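Local coordinates for heavy metal cation tricomponent efflux pump ZneA(CzcA-like) (Cupriavidus metallidurans, PDB 4K0J), which probably exports zinc ions across the inner membrane in exchange for protons, as an RND-family component of a tripartite heavy-metal efflux pump, at residues M184-P189 against L257-L262; S554-V559 against G647-M652; A661-D666 against T809-L814. All blocks are in the same frame, centred on the assembly; numbering follows the deposited sequence.

Contact 1: residues M184-P189 against L257-L262; sequences MLEFDP and LGRVVL
Met184 and Val261 form an antiparallel hydrogen-bonded pair between strands 182-187 and 259-263, the latter an outer strand of a four-stranded mixed sheet. The centre of the contact lies about 49 Å from the centre of the chain, in what is probably the periplasmic docking domain, as in AcrB-type pumps. Met184 N donates to Val261 O at 2.9 Å, nearly along the C=O axis, and Val261 N returns the bond to Met184 O.

On the same face as these two, Glu186 reaches toward Arg259. Its CB lies 3.5 Å from Arg259 O. CG stands anti to the carbonyl carbon (chi1 -57°) and passes equally near that oxygen. CD continues in an extended chain toward Arg259 NH2. OE1 is the nearer carboxylate oxygen and makes the salt bridge to Arg259 NH2, modelled at 2.5 Å, a length that carries little weight at this resolution; OE2 lies 3.2 Å from NH2. The two side chains run side by side in the same direction, with carboxylate and guanidinium planes 87° apart.

The opposite face is apolar. Leu185 CD2 meets Val260 CB at 3.7 Å and also lies against the backbone at Gly258 O and Val260 N, while Val260 packs on Leu236 and Leu239 of helix 236-239. Phe187 is backed by Ala756 and Phe758 of strand 750-758, which pairs with strand 182-187 on its other edge. Across the contact, the Phe187 ring meets Leu257 at CE1-CD1, 4.0 Å, and one of its faces carries Leu185 CD1, 3.4 Å above the ring centre.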
loop_
_atom_site.group_PDB
_atom_site.type_symbol
_atom_site.label_atom_id
_atom_site.label_comp_id
_atom_site.label_asym_id
_atom_site.label_seq_id
_atom_site.Cartn_x
_atom_site.Cartn_y
_atom_site.Cartn_z
ATOM N N MET C 184 15.991 28.188 33.733
ATOM C CA MET C 184 17.014 27.453 34.466
ATOM C C MET C 184 17.495 28.109 35.753
ATOM O O MET C 184 17.775 29.309 35.799
ATOM C CB MET C 184 18.202 27.118 33.559
ATOM C CG MET C 184 18.929 28.320 32.991
ATOM S SD MET C 184 20.238 27.818 31.858
ATOM C CE MET C 184 21.104 29.367 31.626
ATOM N N LEU C 185 17.575 27.294 36.800
ATOM C CA LEU C 185 18.190 27.699 38.054
ATOM C C LEU C 185 19.660 27.336 37.984
ATOM O O LEU C 185 20.016 26.255 37.520
ATOM C CB LEU C 185 17.528 26.983 39.234
ATOM C CG LEU C 185 18.003 27.281 40.664
ATOM C CD1 LEU C 185 19.172 26.397 41.085
ATOM C CD2 LEU C 185 18.357 28.751 40.844
ATOM N N GLU C 186 20.510 28.239 38.456
ATOM C CA GLU C 186 21.948 28.009 38.428
ATOM C C GLU C 186 22.494 27.648 39.811
ATOM O O GLU C 186 22.928 28.518 40.570
ATOM C CB GLU C 186 22.659 29.226 37.841
ATOM C CG GLU C 186 22.160 29.585 36.450
ATOM C CD GLU C 186 23.033 30.610 35.754
ATOM O OE1 GLU C 186 23.678 31.426 36.449
ATOM O OE2 GLU C 186 23.081 30.595 34.504
ATOM N N PHE C 187 22.466 26.351 40.115
ATOM C CA PHE C 187 22.880 25.817 41.414
ATOM C C PHE C 187 24.298 26.186 41.844
ATOM O O PHE C 187 25.205 26.338 41.022
ATOM C CB PHE C 187 22.763 24.291 41.424
ATOM C CG PHE C 187 21.404 23.784 41.785
ATOM C CD1 PHE C 187 20.925 23.906 43.080
ATOM C CD2 PHE C 187 20.608 23.165 40.839
ATOM C CE1 PHE C 187 19.667 23.433 43.421
ATOM C CE2 PHE C 187 19.350 22.689 41.173
ATOM C CZ PHE C 187 18.881 22.822 42.465
ATOM N N ASP C 188 24.467 26.319 43.154
ATOM C CA ASP C 188 25.781 26.395 43.770
ATOM C C ASP C 188 25.822 25.319 44.844
ATOM O O ASP C 188 25.264 25.498 45.927
ATOM C CB ASP C 188 26.020 27.771 44.390
ATOM C CG ASP C 188 27.367 27.870 45.085
ATOM O OD1 ASP C 188 28.332 27.239 44.606
ATOM O OD2 ASP C 188 27.460 28.577 46.109
ATOM N N PRO C 189 26.480 24.190 44.541
ATOM C CA PRO C 189 26.543 22.994 45.394
ATOM C C PRO C 189 27.026 23.269 46.821
ATOM O O PRO C 189 26.912 22.388 47.674
ATOM C CB PRO C 189 27.547 22.098 44.662
ATOM C CG PRO C 189 27.454 22.522 43.241
ATOM C CD PRO C 189 27.223 24.004 43.283
ATOM N N LEU C 257 18.162 30.209 46.959
ATOM C CA LEU C 257 19.412 29.540 46.612
ATOM C C LEU C 257 20.188 30.291 45.539
ATOM O O LEU C 257 20.649 31.411 45.758
ATOM C CB LEU C 257 19.148 28.109 46.136
ATOM C CG LEU C 257 18.665 27.109 47.181
ATOM C CD1 LEU C 257 18.672 25.706 46.602
ATOM C CD2 LEU C 257 19.537 27.195 48.421
ATOM N N GLY C 258 20.328 29.660 44.378
ATOM C CA GLY C 258 21.086 30.233 43.287
ATOM C C GLY C 258 20.255 31.128 42.394
ATOM O O GLY C 258 19.106 31.442 42.698
ATOM N N ARG C 259 20.843 31.529 41.273
ATOM C CA ARG C 259 20.206 32.460 40.356
ATOM C C ARG C 259 19.254 31.735 39.414
ATOM O O ARG C 259 19.689 31.027 38.509
ATOM C CB ARG C 259 21.279 33.201 39.554
ATOM C CG ARG C 259 20.759 34.309 38.663
ATOM C CD ARG C 259 21.901 35.171 38.138
ATOM N NE ARG C 259 22.839 34.411 37.316
ATOM C CZ ARG C 259 22.789 34.350 35.988
ATOM N NH1 ARG C 259 21.847 35.006 35.326
ATOM N NH2 ARG C 259 23.685 33.634 35.320
ATOM N N VAL C 260 17.954 31.896 39.640
ATOM C CA VAL C 260 16.956 31.357 38.719
ATOM C C VAL C 260 16.631 32.371 37.626
ATOM O O VAL C 260 16.052 33.428 37.888
ATOM C CB VAL C 260 15.662 30.913 39.441
ATOM C CG1 VAL C 260 15.249 31.932 40.494
ATOM C CG2 VAL C 260 14.542 30.672 38.432
ATOM N N VAL C 261 17.015 32.050 36.398
ATOM C CA VAL C 261 16.852 32.982 35.292
ATOM C C VAL C 261 16.428 32.286 34.011
ATOM O O VAL C 261 16.394 31.055 33.931
ATOM C CB VAL C 261 18.167 33.730 34.995
ATOM C CG1 VAL C 261 18.411 34.817 36.025
ATOM C CG2 VAL C 261 19.336 32.746 34.933
ATOM N N LEU C 262 16.109 33.096 33.009
ATOM C CA LEU C 262 15.953 32.617 31.648
ATOM C C LEU C 262 17.329 32.201 31.130
ATOM O O LEU C 262 18.358 32.574 31.692
ATOM C CB LEU C 262 15.392 33.728 30.764
ATOM C CG LEU C 262 14.091 33.475 30.010
ATOM C CD1 LEU C 262 12.913 33.458 30.971
ATOM C CD2 LEU C 262 13.904 34.529 28.925
#

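Contact 2: residues S554-V559 against G647-M652; sequences SIWLQV and GFSQPM
Trp556 with Ser649 and Gln558 with Gly647 make two antiparallel hydrogen-bonded pairs, the strand directions lying 155° apart. Strand 554-560 is the first and 645-649 the last of a βαββαβ unit, the ferredoxin-like arrangement of RND porter subdomains, 645-649 being an outermost strand of its sheet, beside 554-560. Each pair has both of its N-H...O bonds, Ser649 N to Trp556 O among them at 2.9 Å. Between them Leu557 and Phe648 form a non-hydrogen-bonded pair, where Leu557 CA makes a C-H...O contact to Gly647 O at 3.2 Å.

Beyond Ser649 the segment 647-652 leaves the strand, and Pro651 packs against Trp556. Pro651 CD lies 3.7 Å from Trp556 CB, and its CG 3.8 Å from CE3 of the indole, the two side chains meeting at a slant. Trp556 CG stands anti to the backbone N (chi1 -167°), and beyond it the indole touches Glu610 and Ala612 of strand 608-615.

Leu557 and Phe648 occupy the other face, covered by Phe638 of helix 627-638. Ile555 approaches the Phe648 ring through CG2, 4.4 Å from CD1, and also touches Lys627 and Ile631 of that helix.

Polar ends on the tryptophan face are held outside the strand pair. Gln558 OE1 accepts from His608 NE2, while its NE2 lies at the indole edge, in plane, and binds Glu610 OE1 and Asp654 OD2. Ser649 OG bonds to Asp654 OD1 and sits at the same pyrrole side of the edge, near the ring plane and 4.1 Å from Trp556 CD1.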
loop_
_atom_site.group_PDB
_atom_site.type_symbol
_atom_site.label_atom_id
_atom_site.label_comp_id
_atom_site.label_asym_id
_atom_site.label_seq_id
_atom_site.Cartn_x
_atom_site.Cartn_y
_atom_site.Cartn_z
ATOM N N SER C 554 24.424 27.985 -7.689
ATOM C CA SER C 554 25.382 28.322 -6.642
ATOM C C SER C 554 26.517 27.318 -6.489
ATOM O O SER C 554 26.758 26.497 -7.372
ATOM C CB SER C 554 24.646 28.478 -5.307
ATOM O OG SER C 554 23.742 27.410 -5.100
ATOM N N ILE C 555 27.213 27.403 -5.357
ATOM C CA ILE C 555 28.312 26.495 -5.031
ATOM C C ILE C 555 28.260 26.076 -3.559
ATOM O O ILE C 555 28.158 26.923 -2.682
ATOM C CB ILE C 555 29.684 27.158 -5.287
ATOM C CG1 ILE C 555 29.881 27.448 -6.774
ATOM C CG2 ILE C 555 30.812 26.274 -4.778
ATOM C CD1 ILE C 555 31.219 28.061 -7.088
ATOM N N TRP C 556 28.341 24.774 -3.289
ATOM C CA TRP C 556 28.321 24.274 -1.912
ATOM C C TRP C 556 29.705 23.849 -1.415
ATOM O O TRP C 556 30.512 23.322 -2.173
ATOM C CB TRP C 556 27.351 23.105 -1.779
ATOM C CG TRP C 556 27.046 22.730 -0.378
ATOM C CD1 TRP C 556 27.685 21.792 0.379
ATOM C CD2 TRP C 556 26.007 23.274 0.445
ATOM N NE1 TRP C 556 27.112 21.722 1.630
ATOM C CE2 TRP C 556 26.079 22.621 1.694
ATOM C CE3 TRP C 556 25.024 24.249 0.249
ATOM C CZ2 TRP C 556 25.206 22.913 2.740
ATOM C CZ3 TRP C 556 24.160 24.539 1.291
ATOM C CH2 TRP C 556 24.258 23.872 2.520
ATOM N N LEU C 557 29.963 24.072 -0.131
ATOM C CA LEU C 557 31.265 23.784 0.457
ATOM C C LEU C 557 31.179 22.834 1.652
ATOM O O LEU C 557 30.330 22.990 2.527
ATOM C CB LEU C 557 31.950 25.087 0.890
ATOM C CG LEU C 557 32.782 25.919 -0.095
ATOM C CD1 LEU C 557 31.971 26.378 -1.283
ATOM C CD2 LEU C 557 33.367 27.120 0.616
ATOM N N GLN C 558 32.066 21.847 1.682
ATOM C CA GLN C 558 32.240 21.021 2.869
ATOM C C GLN C 558 33.540 21.420 3.553
ATOM O O GLN C 558 34.586 20.819 3.320
ATOM C CB GLN C 558 32.268 19.540 2.499
ATOM C CG GLN C 558 30.936 19.011 2.009
ATOM C CD GLN C 558 29.941 18.822 3.133
ATOM O OE1 GLN C 558 30.321 18.709 4.299
ATOM N NE2 GLN C 558 28.658 18.791 2.791
ATOM N N VAL C 559 33.462 22.444 4.391
ATOM C CA VAL C 559 34.641 23.046 4.991
ATOM C C VAL C 559 35.048 22.341 6.276
ATOM O O VAL C 559 34.273 22.276 7.233
ATOM C CB VAL C 559 34.420 24.547 5.253
ATOM C CG1 VAL C 559 35.573 25.121 6.045
ATOM C CG2 VAL C 559 34.253 25.288 3.935
ATOM N N GLY C 647 36.057 21.501 0.907
ATOM C CA GLY C 647 35.553 20.612 -0.124
ATOM C C GLY C 647 34.625 21.356 -1.062
ATOM O O GLY C 647 33.809 22.159 -0.609
ATOM N N PHE C 648 34.746 21.087 -2.360
ATOM C CA PHE C 648 33.972 21.798 -3.378
ATOM C C PHE C 648 32.893 20.945 -4.058
ATOM O O PHE C 648 33.179 19.886 -4.624
ATOM C CB PHE C 648 34.905 22.374 -4.439
ATOM C CG PHE C 648 35.540 23.672 -4.050
ATOM C CD1 PHE C 648 34.948 24.875 -4.391
ATOM C CD2 PHE C 648 36.736 23.696 -3.359
ATOM C CE1 PHE C 648 35.538 26.083 -4.042
ATOM C CE2 PHE C 648 37.327 24.901 -3.008
ATOM C CZ PHE C 648 36.724 26.094 -3.351
ATOM N N SER C 649 31.655 21.432 -4.010
ATOM C CA SER C 649 30.506 20.742 -4.596
ATOM C C SER C 649 29.365 21.713 -4.903
ATOM O O SER C 649 29.592 22.899 -5.117
ATOM C CB SER C 649 30.021 19.619 -3.672
ATOM O OG SER C 649 30.142 19.989 -2.308
ATOM N N GLN C 650 28.139 21.201 -4.940
ATOM C CA GLN C 650 26.966 22.032 -5.212
ATOM C C GLN C 650 25.812 21.644 -4.289
ATOM O O GLN C 650 25.753 20.514 -3.819
ATOM C CB GLN C 650 26.548 21.929 -6.686
ATOM C CG GLN C 650 27.634 22.330 -7.657
ATOM C CD GLN C 650 27.113 22.566 -9.048
ATOM O OE1 GLN C 650 26.681 23.671 -9.378
ATOM N NE2 GLN C 650 27.161 21.533 -9.882
ATOM N N PRO C 651 24.899 22.590 -4.014
ATOM C CA PRO C 651 23.843 22.347 -3.027
ATOM C C PRO C 651 22.924 21.153 -3.309
ATOM O O PRO C 651 22.552 20.467 -2.363
ATOM C CB PRO C 651 23.059 23.660 -3.037
ATOM C CG PRO C 651 24.070 24.676 -3.413
ATOM C CD PRO C 651 24.921 23.998 -4.446
ATOM N N MET C 652 22.561 20.899 -4.559
ATOM C CA MET C 652 21.682 19.767 -4.846
ATOM C C MET C 652 22.464 18.469 -4.971
ATOM O O MET C 652 22.112 17.460 -4.362
ATOM C CB MET C 652 20.886 19.988 -6.133
ATOM C CG MET C 652 19.827 21.072 -6.076
ATOM S SD MET C 652 18.986 21.215 -7.669
ATOM C CE MET C 652 17.596 20.119 -7.424
#

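Contact 3: residues A661-D666 against T809-L814; sequences AGAHSD and TVRLNL
Asp666 and Asn813 form the closely fitted end of this contact, where residues 663-666 run nearly parallel to 809-814, the end-to-end directions 18° apart. Asp666 N donates to Asn813 OD1 at 3.2 Å with an N-H...O angle of 170°, and lies in the plane of the amide carbonyl. The two side chains cross at about a right angle. Asp666 OD2 accepts a weak bond from Leu814 N, at 3.4 Å, so each segment offers one backbone N-H to a side-chain oxygen of the other. Leu814 covers the same aspartate, its CG 3.8 Å from Asp666 CB. Asn813 is itself fixed by a bond from ND2 to Asp698 OD2. Just behind, Ser665 turns its CB to Asn813 OD1 (3.5 Å), while its OG is bonded to Leu667 O.

Toward the start of the loop the fit slackens to apolar touches. Ala663 CB rests on Arg811 CD at 3.9 Å and reaches Thr809 CG2 only at 4.3 Å. His664, partly exposed, is the centre of an inverse gamma turn closed by Ser665 N and Ala663 O, and meets the strand marginally. Arg811, extended from CG to NE, passes Ser665 OG with CB and Ala663 CB with CD, and its NH1 forms a salt bridge to Asp702 OD1.

The loop joins helix 653-660 to strand 667-672, which pairs antiparallel with strand 807-812. With strands 699-701 and 843-847 these make the sheet of a second βαββαβ unit, interrupted between its second and third strands by a long insertion; strand 699-701 flanks 807-812 on its other side, and His664 leans on Gln558 of strand 554-560.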
loop_
_atom_site.group_PDB
_atom_site.type_symbol
_atom_site.label_atom_id
_atom_site.label_comp_id
_atom_site.label_asym_id
_atom_site.label_seq_id
_atom_site.Cartn_x
_atom_site.Cartn_y
_atom_site.Cartn_z
ATOM N N ALA C 661 27.528 7.475 -2.393
ATOM C CA ALA C 661 28.809 6.969 -1.907
ATOM C C ALA C 661 28.834 6.814 -0.385
ATOM O O ALA C 661 28.842 5.702 0.142
ATOM C CB ALA C 661 29.938 7.879 -2.368
ATOM N N GLY C 662 28.849 7.939 0.317
ATOM C CA GLY C 662 28.893 7.929 1.765
ATOM C C GLY C 662 29.135 9.325 2.292
ATOM O O GLY C 662 28.442 9.793 3.190
ATOM N N ALA C 663 30.125 9.991 1.713
ATOM C CA ALA C 663 30.487 11.343 2.113
ATOM C C ALA C 663 30.224 12.347 0.997
ATOM O O ALA C 663 30.008 11.986 -0.155
ATOM C CB ALA C 663 31.944 11.393 2.536
ATOM N N HIS C 664 30.269 13.622 1.345
ATOM C CA HIS C 664 29.913 14.672 0.410
ATOM C C HIS C 664 31.044 15.005 -0.552
ATOM O O HIS C 664 31.633 16.083 -0.483
ATOM C CB HIS C 664 29.488 15.911 1.184
ATOM C CG HIS C 664 28.410 15.646 2.183
ATOM N ND1 HIS C 664 27.071 15.736 1.872
ATOM C CD2 HIS C 664 28.470 15.281 3.484
ATOM C CE1 HIS C 664 26.353 15.448 2.943
ATOM N NE2 HIS C 664 27.177 15.164 3.933
ATOM N N SER C 665 31.340 14.072 -1.452
ATOM C CA SER C 665 32.360 14.282 -2.478
ATOM C C SER C 665 32.101 13.391 -3.691
ATOM O O SER C 665 31.402 12.380 -3.590
ATOM C CB SER C 665 33.761 14.021 -1.916
ATOM O OG SER C 665 33.926 12.659 -1.569
ATOM N N ASP C 666 32.667 13.773 -4.834
ATOM C CA ASP C 666 32.471 13.043 -6.083
ATOM C C ASP C 666 33.018 11.629 -5.974
ATOM O O ASP C 666 32.393 10.668 -6.421
ATOM C CB ASP C 666 33.172 13.764 -7.236
ATOM C CG ASP C 666 33.025 15.275 -7.160
ATOM O OD1 ASP C 666 32.082 15.759 -6.495
ATOM O OD2 ASP C 666 33.857 15.982 -7.770
ATOM N N THR C 809 36.836 6.987 5.583
ATOM C CA THR C 809 36.571 7.456 4.231
ATOM C C THR C 809 37.535 8.539 3.787
ATOM O O THR C 809 37.636 9.589 4.416
ATOM C CB THR C 809 35.154 8.018 4.112
ATOM O OG1 THR C 809 34.226 7.101 4.700
ATOM C CG2 THR C 809 34.797 8.245 2.653
ATOM N N VAL C 810 38.240 8.284 2.694
ATOM C CA VAL C 810 39.054 9.320 2.090
ATOM C C VAL C 810 38.247 9.968 0.980
ATOM O O VAL C 810 38.208 9.466 -0.142
ATOM C CB VAL C 810 40.371 8.764 1.517
ATOM C CG1 VAL C 810 41.220 9.895 0.973
ATOM C CG2 VAL C 810 41.136 7.998 2.579
ATOM N N ARG C 811 37.589 11.076 1.296
ATOM C CA ARG C 811 36.778 11.761 0.307
ATOM C C ARG C 811 37.605 12.727 -0.544
ATOM O O ARG C 811 38.542 13.356 -0.047
ATOM C CB ARG C 811 35.579 12.448 0.968
ATOM C CG ARG C 811 35.873 13.688 1.772
ATOM C CD ARG C 811 34.560 14.297 2.239
ATOM N NE ARG C 811 34.681 15.697 2.636
ATOM C CZ ARG C 811 34.813 16.104 3.894
ATOM N NH1 ARG C 811 34.848 15.216 4.878
ATOM N NH2 ARG C 811 34.911 17.397 4.169
ATOM N N LEU C 812 37.255 12.820 -1.829
ATOM C CA LEU C 812 38.036 13.572 -2.814
ATOM C C LEU C 812 37.246 13.934 -4.082
ATOM O O LEU C 812 36.371 13.186 -4.511
ATOM C CB LEU C 812 39.289 12.787 -3.212
ATOM C CG LEU C 812 39.105 11.578 -4.134
ATOM C CD1 LEU C 812 40.355 11.367 -4.968
ATOM C CD2 LEU C 812 38.768 10.320 -3.349
ATOM N N ASN C 813 37.571 15.074 -4.689
ATOM C CA ASN C 813 36.888 15.518 -5.912
ATOM C C ASN C 813 37.712 15.332 -7.191
ATOM O O ASN C 813 38.923 15.545 -7.196
ATOM C CB ASN C 813 36.449 16.979 -5.785
ATOM C CG ASN C 813 35.433 17.188 -4.680
ATOM O OD1 ASN C 813 34.564 16.347 -4.450
ATOM N ND2 ASN C 813 35.539 18.314 -3.984
ATOM N N LEU C 814 37.040 14.953 -8.274
ATOM C CA LEU C 814 37.702 14.646 -9.543
ATOM C C LEU C 814 38.122 15.883 -10.329
ATOM O O LEU C 814 38.846 15.779 -11.317
ATOM C CB LEU C 814 36.800 13.760 -10.413
ATOM C CG LEU C 814 35.283 14.004 -10.391
ATOM C CD1 LEU C 814 34.890 15.347 -10.998
ATOM C CD2 LEU C 814 34.552 12.869 -11.097
#

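Overall arrangement
Contact 1 lies far out, its centre about 43 Å from that of contact 2 and about 47 Å from that of contact 3, and is only partly buried; the other two are buried near the middle of the chain. Contacts 1 and 2 both join antiparallel strands, whereas contact 3 sets a loop beside a strand end, linked by one side-chain to backbone bond and a weaker second. A salt bridge crosses contact 1; in contact 2 the polar ends find partners beyond the strand pair. Contacts 2 and 3 belong to adjoining βαββαβ units and touch, Phe648 O lying 2.9 Å from Asn813 ND2 and Gln558 packing on His664, while Asp654 bonds to Ser649 and Gln558 and weakly to His664.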